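Local structure of nucleoporin NUP159 (Saccharomyces cerevisiae, 1XIP) at residues 37-41 and 129-133; 125-130 and 141-145. The protein serves as a nuclear pore component whose N-terminal beta-propeller, the part described here, functions in mRNA export by tethering the helicase Dbp5 to the pore. All coordinates share one frame. Residue numbers count along the deposited sequence, not the author numbering.

Contact 1: residues 37-41 and 129-133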
ATOM      1  N   PHE A  37       5.926   2.995  13.390  1.00 23.68           N
ATOM      2  CA  PHE A  37       5.142   1.772  13.477  1.00 22.79           C
ATOM      3  C   PHE A  37       3.709   2.009  13.023  1.00 22.32           C
ATOM      4  O   PHE A  37       2.792   2.151  13.826  1.00 22.41           O
ATOM      5  CB  PHE A  37       5.185   1.190  14.900  1.00 23.20           C
ATOM      6  CG  PHE A  37       4.754  -0.252  14.976  1.00 23.42           C
ATOM      7  CD1 PHE A  37       5.486  -1.253  14.336  1.00 24.12           C
ATOM      8  CD2 PHE A  37       3.611  -0.610  15.670  1.00 23.66           C
ATOM      9  CE1 PHE A  37       5.074  -2.588  14.393  1.00 23.75           C
ATOM     10  CE2 PHE A  37       3.195  -1.945  15.727  1.00 24.08           C
ATOM     11  CZ  PHE A  37       3.927  -2.928  15.081  1.00 23.72           C
ATOM     12  N   ALA A  38       3.537   2.048  11.705  1.00 21.69           N
ATOM     13  CA  ALA A  38       2.252   2.296  11.057  1.00 20.82           C
ATOM     14  C   ALA A  38       2.406   1.817   9.648  1.00 20.46           C
ATOM     15  O   ALA A  38       3.526   1.546   9.185  1.00 21.27           O
ATOM     16  CB  ALA A  38       1.927   3.771  11.062  1.00 20.95           C
ATOM     17  N   SER A  39       1.311   1.686   8.942  1.00 19.49           N
ATOM     18  CA  SER A  39       1.441   1.359   7.551  1.00 19.38           C
ATOM     19  C   SER A  39       1.844   2.655   6.866  1.00 19.07           C
ATOM     20  O   SER A  39       1.340   3.723   7.200  1.00 19.24           O
ATOM     21  CB  SER A  39       0.151   0.806   7.020  1.00 19.08           C
ATOM     22  OG  SER A  39      -0.859   1.763   7.126  1.00 23.14           O
ATOM     23  N   LEU A  40       2.817   2.582   5.971  1.00 18.75           N
ATOM     24  CA  LEU A  40       3.393   3.800   5.427  1.00 18.00           C
ATOM     25  C   LEU A  40       3.035   3.911   3.975  1.00 17.69           C
ATOM     26  O   LEU A  40       3.092   2.921   3.253  1.00 17.60           O
ATOM     27  CB  LEU A  40       4.907   3.815   5.589  1.00 17.87           C
ATOM     28  CG  LEU A  40       5.596   3.458   6.903  1.00 17.40           C
ATOM     29  CD1 LEU A  40       7.108   3.371   6.649  1.00 17.87           C
ATOM     30  CD2 LEU A  40       5.331   4.502   7.904  1.00 17.17           C
ATOM     31  N   GLN A  41       2.667   5.117   3.550  1.00 16.91           N
ATOM     32  CA  GLN A  41       2.327   5.381   2.166  1.00 16.69           C
ATOM     33  C   GLN A  41       2.994   6.659   1.761  1.00 16.89           C
ATOM     34  O   GLN A  41       2.336   7.701   1.576  1.00 17.07           O
ATOM     35  CB  GLN A  41       0.836   5.486   2.013  1.00 16.99           C
ATOM     36  CG  GLN A  41       0.182   4.127   2.086  1.00 18.95           C
ATOM     37  CD  GLN A  41      -1.308   4.207   2.086  1.00 19.28           C
ATOM     38  OE1 GLN A  41      -1.939   4.056   1.035  1.00 17.68           O
ATOM     39  NE2 GLN A  41      -1.896   4.436   3.269  1.00 21.53           N
ATOM     40  N   VAL A 129      -2.585   7.037  14.723  1.00 31.05           N
ATOM     41  CA  VAL A 129      -3.253   6.439  13.580  1.00 30.31           C
ATOM     42  C   VAL A 129      -2.355   5.401  12.915  1.00 29.91           C
ATOM     43  O   VAL A 129      -1.137   5.577  12.884  1.00 30.14           O
ATOM     44  CB  VAL A 129      -3.687   7.547  12.607  1.00 30.35           C
ATOM     45  CG1 VAL A 129      -3.997   6.996  11.230  1.00 31.33           C
ATOM     46  CG2 VAL A 129      -4.887   8.291  13.176  1.00 29.66           C
ATOM     47  N   PHE A 130      -2.953   4.316  12.416  1.00 29.42           N
ATOM     48  CA  PHE A 130      -2.221   3.222  11.756  1.00 29.57           C
ATOM     49  C   PHE A 130      -2.276   3.320  10.219  1.00 28.88           C
ATOM     50  O   PHE A 130      -1.324   2.949   9.522  1.00 28.00           O
ATOM     51  CB  PHE A 130      -2.822   1.853  12.142  1.00 30.23           C
ATOM     52  CG  PHE A 130      -2.520   1.403  13.543  1.00 33.25           C
ATOM     53  CD1 PHE A 130      -1.353   1.821  14.213  1.00 36.28           C
ATOM     54  CD2 PHE A 130      -3.403   0.530  14.200  1.00 35.82           C
ATOM     55  CE1 PHE A 130      -1.078   1.395  15.527  1.00 36.92           C
ATOM     56  CE2 PHE A 130      -3.142   0.085  15.510  1.00 37.44           C
ATOM     57  CZ  PHE A 130      -1.974   0.523  16.181  1.00 38.51           C
ATOM     58  N   GLN A 131      -3.424   3.763   9.704  1.00 28.32           N
ATOM     59  CA  GLN A 131      -3.685   3.737   8.271  1.00 28.07           C
ATOM     60  C   GLN A 131      -4.638   4.818   7.824  1.00 27.81           C
ATOM     61  O   GLN A 131      -5.625   5.100   8.500  1.00 28.14           O
ATOM     62  CB  GLN A 131      -4.235   2.377   7.837  1.00 28.05           C
ATOM     63  CG  GLN A 131      -3.993   2.091   6.340  1.00 27.27           C
ATOM     64  CD  GLN A 131      -4.676   0.844   5.867  1.00 26.31           C
ATOM     65  OE1 GLN A 131      -4.366  -0.237   6.337  1.00 29.50           O
ATOM     66  NE2 GLN A 131      -5.619   0.986   4.946  1.00 24.03           N
ATOM     67  N   LEU A 132      -4.334   5.406   6.671  1.00 27.41           N
ATOM     68  CA  LEU A 132      -5.171   6.415   6.056  1.00 27.43           C
ATOM     69  C   LEU A 132      -5.342   6.061   4.614  1.00 28.08           C
ATOM     70  O   LEU A 132      -4.389   5.599   3.967  1.00 28.58           O
ATOM     71  CB  LEU A 132      -4.494   7.774   6.115  1.00 27.28           C
ATOM     72  CG  LEU A 132      -4.456   8.510   7.435  1.00 26.57           C
ATOM     73  CD1 LEU A 132      -3.034   8.650   7.900  1.00 25.90           C
ATOM     74  CD2 LEU A 132      -5.073   9.860   7.235  1.00 27.98           C
ATOM     75  N   LYS A 133      -6.547   6.272   4.101  1.00 28.43           N
ATOM     76  CA  LYS A 133      -6.809   6.187   2.679  1.00 29.08           C
ATOM     77  C   LYS A 133      -7.658   7.362   2.259  1.00 29.23           C
ATOM     78  O   LYS A 133      -8.654   7.716   2.919  1.00 28.11           O
ATOM     79  CB  LYS A 133      -7.538   4.899   2.331  1.00 29.66           C
ATOM     80  CG  LYS A 133      -6.728   3.876   1.536  1.00 33.38           C
ATOM     81  CD  LYS A 133      -6.457   4.292   0.067  1.00 38.89           C
ATOM     82  CE  LYS A 133      -5.155   3.614  -0.487  1.00 41.49           C
ATOM     83  NZ  LYS A 133      -4.397   4.409  -1.549  1.00 41.73           N
TER
HETATM   84  O   HOH W   1      -2.731   6.377   0.188  1.00 41.97           O
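The carbonyl oxygen of Phe130 takes two hydrogen bonds from one residue: Ser39 N donates to Phe130 O at 3.0 Å with an N-H...O angle of 148°, and Ser39 OG donates to Phe130 O at 2.7 Å. The p rotamer of Ser39 (chi1 62°) makes this possible by swinging the hydroxyl to the same side as its own amide. Two residues on, Gln41 NE2 donates to Leu132 O at 2.8 Å (144°), so a side chain continues what the backbone began. The other end of that amide meets Lys133 through a water, which donates to Gln41 OE1 (2.6 Å) and accepts from Lys133 NZ (3.1 Å). The two segments run in nearly the same direction, 19° apart end to end, with the closest CA approach at Ala38 and Phe130 (4.6 Å). Packing is modest, in keeping with a buried area of 299 Å²: Ala38 CB lies 3.7 Å from Phe130 O, and Ser39 OG is 3.2 Å from Gln131 CG. Leu40 points away, and its carbonyl is bound by Tyr280. The polar end of Gln131 likewise turns elsewhere, to Phe168 O of strand 167-170 in the following blade. Thus the loop between strands 18-26 and 43-46 lies along 129-134, the first, inner edge strand of its four-stranded propeller blade, while Ala38, Leu40 and Leu132 all touch Ile91 of strand 90-96 in the preceding blade.

Contact 2: residues 125-130 and 141-145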
ATOM      1  N   PHE A 125      -5.282  14.079  15.915  1.00 32.23           N
ATOM      2  CA  PHE A 125      -6.050  12.877  16.169  1.00 32.74           C
ATOM      3  C   PHE A 125      -6.040  12.630  17.669  1.00 33.27           C
ATOM      4  O   PHE A 125      -5.000  12.768  18.314  1.00 33.25           O
ATOM      5  CB  PHE A 125      -5.418  11.679  15.445  1.00 32.92           C
ATOM      6  CG  PHE A 125      -5.171  11.897  13.949  1.00 32.66           C
ATOM      7  CD1 PHE A 125      -6.232  12.103  13.063  1.00 31.94           C
ATOM      8  CD2 PHE A 125      -3.876  11.850  13.434  1.00 32.26           C
ATOM      9  CE1 PHE A 125      -6.003  12.283  11.697  1.00 32.66           C
ATOM     10  CE2 PHE A 125      -3.634  12.026  12.070  1.00 32.94           C
ATOM     11  CZ  PHE A 125      -4.700  12.244  11.197  1.00 32.81           C
ATOM     12  N   GLU A 126      -7.190  12.273  18.233  1.00 34.03           N
ATOM     13  CA  GLU A 126      -7.275  11.999  19.677  1.00 34.68           C
ATOM     14  C   GLU A 126      -6.405  10.796  20.071  1.00 34.55           C
ATOM     15  O   GLU A 126      -5.949  10.712  21.212  1.00 34.64           O
ATOM     16  CB  GLU A 126      -8.721  11.790  20.128  1.00 34.91           C
ATOM     17  CG  GLU A 126      -9.721  11.611  18.992  1.00 37.20           C
ATOM     18  CD  GLU A 126     -11.161  11.798  19.447  1.00 40.14           C
ATOM     19  OE1 GLU A 126     -11.723  10.844  20.050  1.00 41.48           O
ATOM     20  OE2 GLU A 126     -11.734  12.893  19.205  1.00 40.09           O
ATOM     21  N   LYS A 127      -6.172   9.889  19.113  1.00 34.06           N
ATOM     22  CA  LYS A 127      -5.280   8.739  19.295  1.00 33.92           C
ATOM     23  C   LYS A 127      -4.426   8.484  18.022  1.00 33.53           C
ATOM     24  O   LYS A 127      -4.894   8.742  16.909  1.00 33.67           O
ATOM     25  CB  LYS A 127      -6.092   7.483  19.657  1.00 33.80           C
ATOM     26  CG  LYS A 127      -6.760   7.518  21.043  1.00 35.15           C
ATOM     27  CD  LYS A 127      -6.136   6.525  22.031  1.00 35.76           C
ATOM     28  CE  LYS A 127      -5.349   7.242  23.126  1.00 36.30           C
ATOM     29  NZ  LYS A 127      -6.223   7.719  24.225  1.00 36.69           N
ATOM     30  N   PRO A 128      -3.191   7.982  18.187  1.00 33.00           N
ATOM     31  CA  PRO A 128      -2.313   7.628  17.049  1.00 32.38           C
ATOM     32  C   PRO A 128      -3.001   6.811  15.953  1.00 31.77           C
ATOM     33  O   PRO A 128      -3.871   5.980  16.211  1.00 31.79           O
ATOM     34  CB  PRO A 128      -1.222   6.779  17.704  1.00 32.38           C
ATOM     35  CG  PRO A 128      -1.139   7.291  19.102  1.00 32.45           C
ATOM     36  CD  PRO A 128      -2.530   7.727  19.482  1.00 32.99           C
ATOM     37  N   VAL A 129      -2.585   7.037  14.723  1.00 31.05           N
ATOM     38  CA  VAL A 129      -3.253   6.439  13.580  1.00 30.31           C
ATOM     39  C   VAL A 129      -2.355   5.401  12.915  1.00 29.91           C
ATOM     40  O   VAL A 129      -1.137   5.577  12.884  1.00 30.14           O
ATOM     41  CB  VAL A 129      -3.687   7.547  12.607  1.00 30.35           C
ATOM     42  CG1 VAL A 129      -3.997   6.996  11.230  1.00 31.33           C
ATOM     43  CG2 VAL A 129      -4.887   8.291  13.176  1.00 29.66           C
ATOM     44  N   PHE A 130      -2.953   4.316  12.416  1.00 29.42           N
ATOM     45  CA  PHE A 130      -2.221   3.222  11.756  1.00 29.57           C
ATOM     46  C   PHE A 130      -2.276   3.320  10.219  1.00 28.88           C
ATOM     47  O   PHE A 130      -1.324   2.949   9.522  1.00 28.00           O
ATOM     48  CB  PHE A 130      -2.822   1.853  12.142  1.00 30.23           C
ATOM     49  CG  PHE A 130      -2.520   1.403  13.543  1.00 33.25           C
ATOM     50  CD1 PHE A 130      -1.353   1.821  14.213  1.00 36.28           C
ATOM     51  CD2 PHE A 130      -3.403   0.530  14.200  1.00 35.82           C
ATOM     52  CE1 PHE A 130      -1.078   1.395  15.527  1.00 36.92           C
ATOM     53  CE2 PHE A 130      -3.142   0.085  15.510  1.00 37.44           C
ATOM     54  CZ  PHE A 130      -1.974   0.523  16.181  1.00 38.51           C
ATOM     55  N   ILE A 141      -9.736   6.715   8.087  1.00 26.53           N
ATOM     56  CA  ILE A 141      -8.675   6.651   9.077  1.00 26.39           C
ATOM     57  C   ILE A 141      -8.858   5.469  10.019  1.00 26.61           C
ATOM     58  O   ILE A 141      -9.926   5.296  10.624  1.00 26.52           O
ATOM     59  CB  ILE A 141      -8.623   7.991   9.874  1.00 26.31           C
ATOM     60  CG1 ILE A 141      -8.118   9.122   8.977  1.00 25.95           C
ATOM     61  CG2 ILE A 141      -7.730   7.863  11.099  1.00 26.03           C
ATOM     62  CD1 ILE A 141      -8.435  10.505   9.463  1.00 25.95           C
ATOM     63  N   LEU A 142      -7.819   4.648  10.138  1.00 26.62           N
ATOM     64  CA  LEU A 142      -7.824   3.591  11.128  1.00 26.42           C
ATOM     65  C   LEU A 142      -6.943   3.907  12.329  1.00 26.99           C
ATOM     66  O   LEU A 142      -5.736   4.109  12.208  1.00 26.55           O
ATOM     67  CB  LEU A 142      -7.469   2.242  10.527  1.00 26.20           C
ATOM     68  CG  LEU A 142      -7.383   1.091  11.542  1.00 25.93           C
ATOM     69  CD1 LEU A 142      -8.737   0.801  12.214  1.00 25.21           C
ATOM     70  CD2 LEU A 142      -6.855  -0.134  10.861  1.00 25.25           C
ATOM     71  N   ASN A 143      -7.597   3.910  13.485  1.00 27.56           N
ATOM     72  CA  ASN A 143      -7.058   4.277  14.780  1.00 28.23           C
ATOM     73  C   ASN A 143      -6.164   3.228  15.442  1.00 28.62           C
ATOM     74  O   ASN A 143      -6.253   2.026  15.139  1.00 28.61           O
ATOM     75  CB  ASN A 143      -8.251   4.448  15.700  1.00 28.79           C
ATOM     76  CG  ASN A 143      -8.128   5.606  16.575  1.00 29.82           C
ATOM     77  OD1 ASN A 143      -7.129   5.764  17.256  1.00 32.91           O
ATOM     78  ND2 ASN A 143      -9.151   6.447  16.589  1.00 32.14           N
ATOM     79  N   SER A 144      -5.355   3.677  16.401  1.00 28.66           N
ATOM     80  CA  SER A 144      -4.527   2.786  17.221  1.00 28.42           C
ATOM     81  C   SER A 144      -5.355   2.026  18.250  1.00 28.30           C
ATOM     82  O   SER A 144      -4.849   1.134  18.941  1.00 27.90           O
ATOM     83  CB  SER A 144      -3.426   3.572  17.929  1.00 28.48           C
ATOM     84  OG  SER A 144      -3.922   4.186  19.106  1.00 28.52           O
ATOM     85  N   VAL A 145      -6.629   2.387  18.341  1.00 28.39           N
ATOM     86  CA  VAL A 145      -7.562   1.772  19.287  1.00 28.48           C
ATOM     87  C   VAL A 145      -8.610   0.973  18.499  1.00 28.68           C
ATOM     88  O   VAL A 145      -9.646   0.556  19.037  1.00 28.37           O
ATOM     89  CB  VAL A 145      -8.196   2.857  20.232  1.00 28.26           C
ATOM     90  CG1 VAL A 145      -9.415   3.510  19.610  1.00 27.71           C
ATOM     91  CG2 VAL A 145      -8.503   2.282  21.614  1.00 29.17           C
TER
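Phe130 lays one ring face over the backbone of Ser144: Ser144 CA sits 3.8 Å from the ring centroid and 24° off the ring normal, a CH-pi contact, and Phe130 CZ is 3.8 Å from Ser144 CB. The same residue is held through its main chain, as Phe130 N donates to Leu142 O at 2.8 Å with a nearly straight angle of 166°. One step back, Val129 and Asn143 form an antiparallel non-hydrogen-bonded pair, CA to CA 4.5 Å. Beyond it Ser144 N donates to Pro128 O at 2.7 Å, although the 131° angle is less favourable, and a weak bond within the turn joins Ser144 N to Asn143 OD1 (2.9 Å). Asn143 CB leads away from the other segment, yet its amide folds back until OD1 is 3.1 Å from Lys127 CB. Apolar packing centres on Ile141, with Val129 CG2 3.5 Å from Ile141 CG2 and Phe125 CE1 3.8 Å from Ile141 CD1. Past this pairing the regular register shifts, because Phe130 and Gln131 both face Leu142 in a classic beta bulge. Together the segments form the open end of the hairpin made by strands 129-134 and 138-143. Arg105 of the preceding blade borders the approach, touching Pro128 and Phe130, and strand 147-152 flanks the other edge of 138-143, where Ser149 bonds to the backbone of Ile141.

From the N terminus, the chain leaves strand 18-26, passes 37-41 and builds two blades, one from strand 43-46 to 83-86 and one from 90-96 to 119-124, before reaching 129-133; contact 1 therefore closes a long excursion of 87 intervening residues. Contact 2 begins on 125-130 and closes only ten residues later at 141-145, a local hairpin. The two do not nest: contact 2 starts where contact 1 ends, sharing Val129 and Phe130, and closes farther on. Phe130 offers its carbonyl to 37-41 and its amide to 141-145. The probable Gln131 O to Leu142 N hydrogen bond (2.8 Å) pairs the hairpin's strands, carrying contact 1's strand into contact 2, while contact 1 itself ties the early loop to the hairpin.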